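Local structure of membrane-associated protein VP24 (Marburg virus - Musoke, Kenya, 1980, 4OR8) at residues M178-S192 / I202-E214. The protein may act as a minor matrix protein of the virion, taking part in nucleocapsid assembly and virus budding. Residues are numbered along the deposited sequence; the frame is centred on the assembly and turned at random.
Sequences MFTLHVVNDHGKPSS and IIITRVNMGFLVE
R206 reaches from strand 201-206 into the loop that follows helix 161-178 and ends at the carbonyl of L181. With CG trans to the backbone N (chi1 -177°) and the chain stretched from CG to NE, its guanidinium arrives at the type I turn M178-L181, where NH1 gives a hydrogen bond to L181 O (3.0 Å) that meets the carbonyl nearly head-on but tilts out of the guanidinium plane. F179 stands upright on this group, the two planes 89° apart: CD1 lies over one guanidinium face while NH2 sits near the plane of the ring, at its edge. E240 of helix 240-244 adds a salt bridge at NH2.

F179 also enters a T-shaped stack. F211 turns an edge, CE2 and CZ, onto the F179 face, with the ring centroids 5.4 Å apart. M178 lies over one face of F211: its chain bends at chi3 (55°) and brings CE to 3.6 Å from the ring centroid, a CH-pi contact, while SD stands farther above the same ring; the methyl also touches I204 CG2. These groups pack where the hairpin of strands 201-206 and 210-221 meets the loop, which returns as strand 192-196, the outermost of the mixed sheet within this chain.

Along this strand, R206 N binds S191 O at 3.1 Å. S192 and T205 form an antiparallel non-hydrogen-bonded pair; their side chains lie on one face, and the hydroxyls OG and OG1 share a 2.6 Å hydrogen bond. V184 CG1 touches T205 CG2, while V184 N gives a weak bond to R206 O. V183 lies across the R206 chain, CG2 against its CG, and rests CG1 against N208 OD1 (3.4 Å), a van der Waals contact. S192 also pairs antiparallel with a strand of the second subunit, so the sheet runs on across the interface.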
loop_
_atom_site.group_PDB
_atom_site.type_symbol
_atom_site.label_atom_id
_atom_site.label_comp_id
_atom_site.label_asym_id
_atom_site.label_seq_id
_atom_site.Cartn_x
_atom_site.Cartn_y
_atom_site.Cartn_z
ATOM N N MET B 178 -11.097 6.291 5.186
ATOM C CA MET B 178 -9.761 6.043 5.719
ATOM C C MET B 178 -8.692 6.495 4.732
ATOM O O MET B 178 -7.588 6.876 5.124
ATOM C CB MET B 178 -9.571 4.562 6.023
ATOM C CG MET B 178 -10.312 4.065 7.244
ATOM S SD MET B 178 -9.894 2.340 7.558
ATOM C CE MET B 178 -8.112 2.451 7.640
ATOM N N PHE B 179 -9.023 6.443 3.447
ATOM C CA PHE B 179 -8.105 6.891 2.409
ATOM C C PHE B 179 -8.108 8.408 2.245
ATOM O O PHE B 179 -7.350 8.956 1.444
ATOM C CB PHE B 179 -8.410 6.201 1.081
ATOM C CG PHE B 179 -7.915 4.789 1.018
ATOM C CD1 PHE B 179 -6.593 4.525 0.707
ATOM C CD2 PHE B 179 -8.762 3.728 1.284
ATOM C CE1 PHE B 179 -6.126 3.228 0.655
ATOM C CE2 PHE B 179 -8.299 2.427 1.234
ATOM C CZ PHE B 179 -6.978 2.177 0.918
ATOM N N THR B 180 -8.958 9.089 3.005
ATOM C CA THR B 180 -8.907 10.541 3.033
ATOM C C THR B 180 -7.815 10.989 4.000
ATOM O O THR B 180 -7.376 12.137 3.961
ATOM C CB THR B 180 -10.261 11.174 3.414
ATOM O OG1 THR B 180 -10.541 10.936 4.798
ATOM C CG2 THR B 180 -11.380 10.594 2.559
ATOM N N LEU B 181 -7.372 10.073 4.857
ATOM C CA LEU B 181 -6.276 10.349 5.780
ATOM C C LEU B 181 -4.964 10.543 5.033
ATOM O O LEU B 181 -4.670 9.829 4.077
ATOM C CB LEU B 181 -6.105 9.209 6.786
ATOM C CG LEU B 181 -7.137 9.018 7.897
ATOM C CD1 LEU B 181 -6.794 7.780 8.717
ATOM C CD2 LEU B 181 -7.206 10.248 8.782
ATOM N N HIS B 182 -4.175 11.512 5.477
ATOM C CA HIS B 182 -2.840 11.703 4.937
ATOM C C HIS B 182 -1.842 10.856 5.711
ATOM O O HIS B 182 -2.016 10.608 6.902
ATOM C CB HIS B 182 -2.433 13.174 5.013
ATOM C CG HIS B 182 -3.126 14.045 4.014
ATOM N ND1 HIS B 182 -2.465 14.641 2.962
ATOM C CD2 HIS B 182 -4.422 14.421 3.906
ATOM C CE1 HIS B 182 -3.323 15.346 2.249
ATOM N NE2 HIS B 182 -4.518 15.230 2.800
ATOM N N VAL B 183 -0.800 10.406 5.024
ATOM C CA VAL B 183 0.322 9.759 5.682
ATOM C C VAL B 183 0.919 10.779 6.645
ATOM O O VAL B 183 0.761 11.981 6.443
ATOM C CB VAL B 183 1.374 9.304 4.651
ATOM C CG1 VAL B 183 2.481 8.513 5.317
ATOM C CG2 VAL B 183 0.716 8.461 3.582
ATOM N N VAL B 184 1.572 10.301 7.701
ATOM C CA VAL B 184 2.175 11.187 8.689
ATOM C C VAL B 184 3.030 12.256 8.017
ATOM O O VAL B 184 3.827 11.969 7.128
ATOM C CB VAL B 184 2.997 10.410 9.733
ATOM C CG1 VAL B 184 2.083 9.521 10.556
ATOM C CG2 VAL B 184 4.068 9.584 9.056
ATOM N N ASN B 185 2.825 13.499 8.434
ATOM C CA ASN B 185 3.435 14.638 7.770
ATOM C C ASN B 185 3.860 15.701 8.768
ATOM O O ASN B 185 3.615 15.574 9.968
ATOM C CB ASN B 185 2.454 15.232 6.760
ATOM C CG ASN B 185 1.114 15.566 7.381
ATOM O OD1 ASN B 185 0.890 16.687 7.831
ATOM N ND2 ASN B 185 0.215 14.588 7.417
ATOM N N ASP B 186 4.493 16.753 8.263
ATOM C CA ASP B 186 4.978 17.831 9.113
ATOM C C ASP B 186 4.210 19.126 8.871
ATOM O O ASP B 186 4.672 20.204 9.241
ATOM C CB ASP B 186 6.478 18.056 8.892
ATOM C CG ASP B 186 6.802 18.526 7.482
ATOM O OD1 ASP B 186 5.981 18.303 6.566
ATOM O OD2 ASP B 186 7.884 19.117 7.291
ATOM N N HIS B 187 3.041 19.019 8.247
ATOM C CA HIS B 187 2.231 20.200 7.963
ATOM C C HIS B 187 0.764 20.067 8.381
ATOM O O HIS B 187 -0.144 20.340 7.594
ATOM C CB HIS B 187 2.350 20.618 6.492
ATOM C CG HIS B 187 2.264 19.480 5.524
ATOM N ND1 HIS B 187 3.322 18.631 5.280
ATOM C CD2 HIS B 187 1.253 19.063 4.724
ATOM C CE1 HIS B 187 2.963 17.732 4.379
ATOM N NE2 HIS B 187 1.714 17.973 4.025
ATOM N N GLY B 188 0.557 19.644 9.626
ATOM C CA GLY B 188 -0.745 19.682 10.274
ATOM C C GLY B 188 -1.912 19.055 9.536
ATOM O O GLY B 188 -2.998 19.631 9.472
ATOM N N LYS B 189 -1.696 17.870 8.982
ATOM C CA LYS B 189 -2.764 17.153 8.302
ATOM C C LYS B 189 -3.162 15.910 9.086
ATOM O O LYS B 189 -2.300 15.196 9.605
ATOM C CB LYS B 189 -2.348 16.793 6.879
ATOM C CG LYS B 189 -2.364 17.978 5.935
ATOM C CD LYS B 189 -1.928 17.588 4.536
ATOM C CE LYS B 189 -2.281 18.678 3.535
ATOM N NZ LYS B 189 -1.808 20.018 3.985
ATOM N N PRO B 190 -4.477 15.662 9.190
ATOM C CA PRO B 190 -5.045 14.529 9.927
ATOM C C PRO B 190 -4.494 13.206 9.422
ATOM O O PRO B 190 -4.857 12.753 8.339
ATOM C CB PRO B 190 -6.540 14.626 9.612
ATOM C CG PRO B 190 -6.759 16.061 9.310
ATOM C CD PRO B 190 -5.525 16.509 8.597
ATOM N N SER B 191 -3.616 12.599 10.210
ATOM C CA SER B 191 -2.960 11.368 9.805
ATOM C C SER B 191 -3.500 10.165 10.565
ATOM O O SER B 191 -3.079 9.037 10.324
ATOM C CB SER B 191 -1.450 11.484 10.011
ATOM O OG SER B 191 -1.147 11.772 11.364
ATOM N N SER B 192 -4.436 10.407 11.477
ATOM C CA SER B 192 -4.941 9.342 12.332
ATOM C C SER B 192 -6.429 9.453 12.616
ATOM O O SER B 192 -7.031 10.516 12.461
ATOM C CB SER B 192 -4.183 9.312 13.662
ATOM O OG SER B 192 -2.816 8.995 13.472
ATOM N N ILE B 202 -8.439 2.871 20.671
ATOM C CA ILE B 202 -7.965 2.386 19.381
ATOM C C ILE B 202 -7.537 3.542 18.482
ATOM O O ILE B 202 -8.272 4.513 18.315
ATOM C CB ILE B 202 -9.048 1.558 18.669
ATOM C CG1 ILE B 202 -9.515 0.414 19.570
ATOM C CG2 ILE B 202 -8.532 1.023 17.342
ATOM C CD1 ILE B 202 -10.614 -0.428 18.966
ATOM N N ILE B 203 -6.341 3.432 17.908
ATOM C CA ILE B 203 -5.808 4.467 17.029
ATOM C C ILE B 203 -5.326 3.904 15.693
ATOM O O ILE B 203 -4.456 3.035 15.649
ATOM C CB ILE B 203 -4.651 5.231 17.695
ATOM C CG1 ILE B 203 -5.176 6.083 18.853
ATOM C CG2 ILE B 203 -3.945 6.112 16.681
ATOM C CD1 ILE B 203 -4.658 5.673 20.211
ATOM N N ILE B 204 -5.892 4.414 14.605
ATOM C CA ILE B 204 -5.502 3.998 13.262
ATOM C C ILE B 204 -4.756 5.114 12.540
ATOM O O ILE B 204 -5.303 6.189 12.312
ATOM C CB ILE B 204 -6.725 3.596 12.429
ATOM C CG1 ILE B 204 -7.492 2.476 13.131
ATOM C CG2 ILE B 204 -6.308 3.176 11.025
ATOM C CD1 ILE B 204 -8.847 2.199 12.527
ATOM N N THR B 205 -3.509 4.850 12.174
ATOM C CA THR B 205 -2.668 5.855 11.536
ATOM C C THR B 205 -2.204 5.397 10.154
ATOM O O THR B 205 -1.766 4.257 9.979
ATOM C CB THR B 205 -1.435 6.163 12.401
ATOM O OG1 THR B 205 -1.859 6.589 13.701
ATOM C CG2 THR B 205 -0.588 7.250 11.766
ATOM N N ARG B 206 -2.300 6.284 9.170
ATOM C CA ARG B 206 -1.827 5.954 7.834
ATOM C C ARG B 206 -0.325 6.192 7.693
ATOM O O ARG B 206 0.170 7.296 7.930
ATOM C CB ARG B 206 -2.584 6.740 6.765
ATOM C CG ARG B 206 -2.166 6.371 5.358
ATOM C CD ARG B 206 -3.020 7.061 4.312
ATOM N NE ARG B 206 -2.785 6.484 2.990
ATOM C CZ ARG B 206 -3.500 6.773 1.909
ATOM N NH1 ARG B 206 -4.502 7.639 1.982
ATOM N NH2 ARG B 206 -3.213 6.192 0.753
ATOM N N VAL B 207 0.392 5.140 7.315
ATOM C CA VAL B 207 1.805 5.246 6.994
ATOM C C VAL B 207 1.996 4.934 5.510
ATOM O O VAL B 207 1.030 4.661 4.805
ATOM C CB VAL B 207 2.657 4.297 7.861
ATOM C CG1 VAL B 207 2.728 4.808 9.282
ATOM C CG2 VAL B 207 2.093 2.876 7.825
ATOM N N ASN B 208 3.237 4.980 5.038
ATOM C CA ASN B 208 3.521 4.688 3.639
ATOM C C ASN B 208 3.154 3.261 3.241
ATOM O O ASN B 208 2.785 3.002 2.093
ATOM C CB ASN B 208 4.995 4.949 3.322
ATOM C CG ASN B 208 5.339 6.422 3.327
ATOM O OD1 ASN B 208 4.520 7.263 2.958
ATOM N ND2 ASN B 208 6.560 6.744 3.746
ATOM N N MET B 209 3.255 2.341 4.193
ATOM C CA MET B 209 3.034 0.925 3.915
ATOM C C MET B 209 1.567 0.535 4.020
ATOM O O MET B 209 1.150 -0.504 3.509
ATOM C CB MET B 209 3.874 0.060 4.855
ATOM C CG MET B 209 5.366 0.206 4.635
ATOM S SD MET B 209 6.329 -0.970 5.597
ATOM C CE MET B 209 5.579 -2.516 5.093
ATOM N N GLY B 210 0.786 1.376 4.680
ATOM C CA GLY B 210 -0.621 1.096 4.877
ATOM C C GLY B 210 -1.132 1.744 6.144
ATOM O O GLY B 210 -0.815 2.893 6.433
ATOM N N PHE B 211 -1.917 1.001 6.910
ATOM C CA PHE B 211 -2.530 1.551 8.106
ATOM C C PHE B 211 -2.040 0.854 9.362
ATOM O O PHE B 211 -2.214 -0.350 9.526
ATOM C CB PHE B 211 -4.052 1.477 8.004
ATOM C CG PHE B 211 -4.613 2.247 6.846
ATOM C CD1 PHE B 211 -4.876 3.600 6.963
ATOM C CD2 PHE B 211 -4.864 1.622 5.638
ATOM C CE1 PHE B 211 -5.389 4.317 5.899
ATOM C CE2 PHE B 211 -5.377 2.330 4.568
ATOM C CZ PHE B 211 -5.639 3.681 4.700
ATOM N N LEU B 212 -1.412 1.622 10.240
ATOM C CA LEU B 212 -0.946 1.100 11.514
ATOM C C LEU B 212 -2.112 1.089 12.491
ATOM O O LEU B 212 -2.652 2.137 12.832
ATOM C CB LEU B 212 0.192 1.967 12.054
ATOM C CG LEU B 212 1.192 1.317 13.011
ATOM C CD1 LEU B 212 1.852 0.103 12.372
ATOM C CD2 LEU B 212 2.240 2.330 13.438
ATOM N N VAL B 213 -2.511 -0.103 12.922
ATOM C CA VAL B 213 -3.625 -0.243 13.851
ATOM C C VAL B 213 -3.111 -0.504 15.260
ATOM O O VAL B 213 -2.485 -1.530 15.523
ATOM C CB VAL B 213 -4.575 -1.375 13.431
ATOM C CG1 VAL B 213 -5.663 -1.564 14.474
ATOM C CG2 VAL B 213 -5.180 -1.081 12.065
ATOM N N GLU B 214 -3.388 0.430 16.161
ATOM C CA GLU B 214 -2.856 0.385 17.517
ATOM C C GLU B 214 -3.969 0.344 18.562
ATOM O O GLU B 214 -4.922 1.120 18.495
ATOM C CB GLU B 214 -1.967 1.607 17.749
ATOM C CG GLU B 214 -1.727 1.942 19.202
ATOM C CD GLU B 214 -1.029 3.277 19.375
ATOM O OE1 GLU B 214 -0.763 3.949 18.354
ATOM O OE2 GLU B 214 -0.746 3.653 20.533
#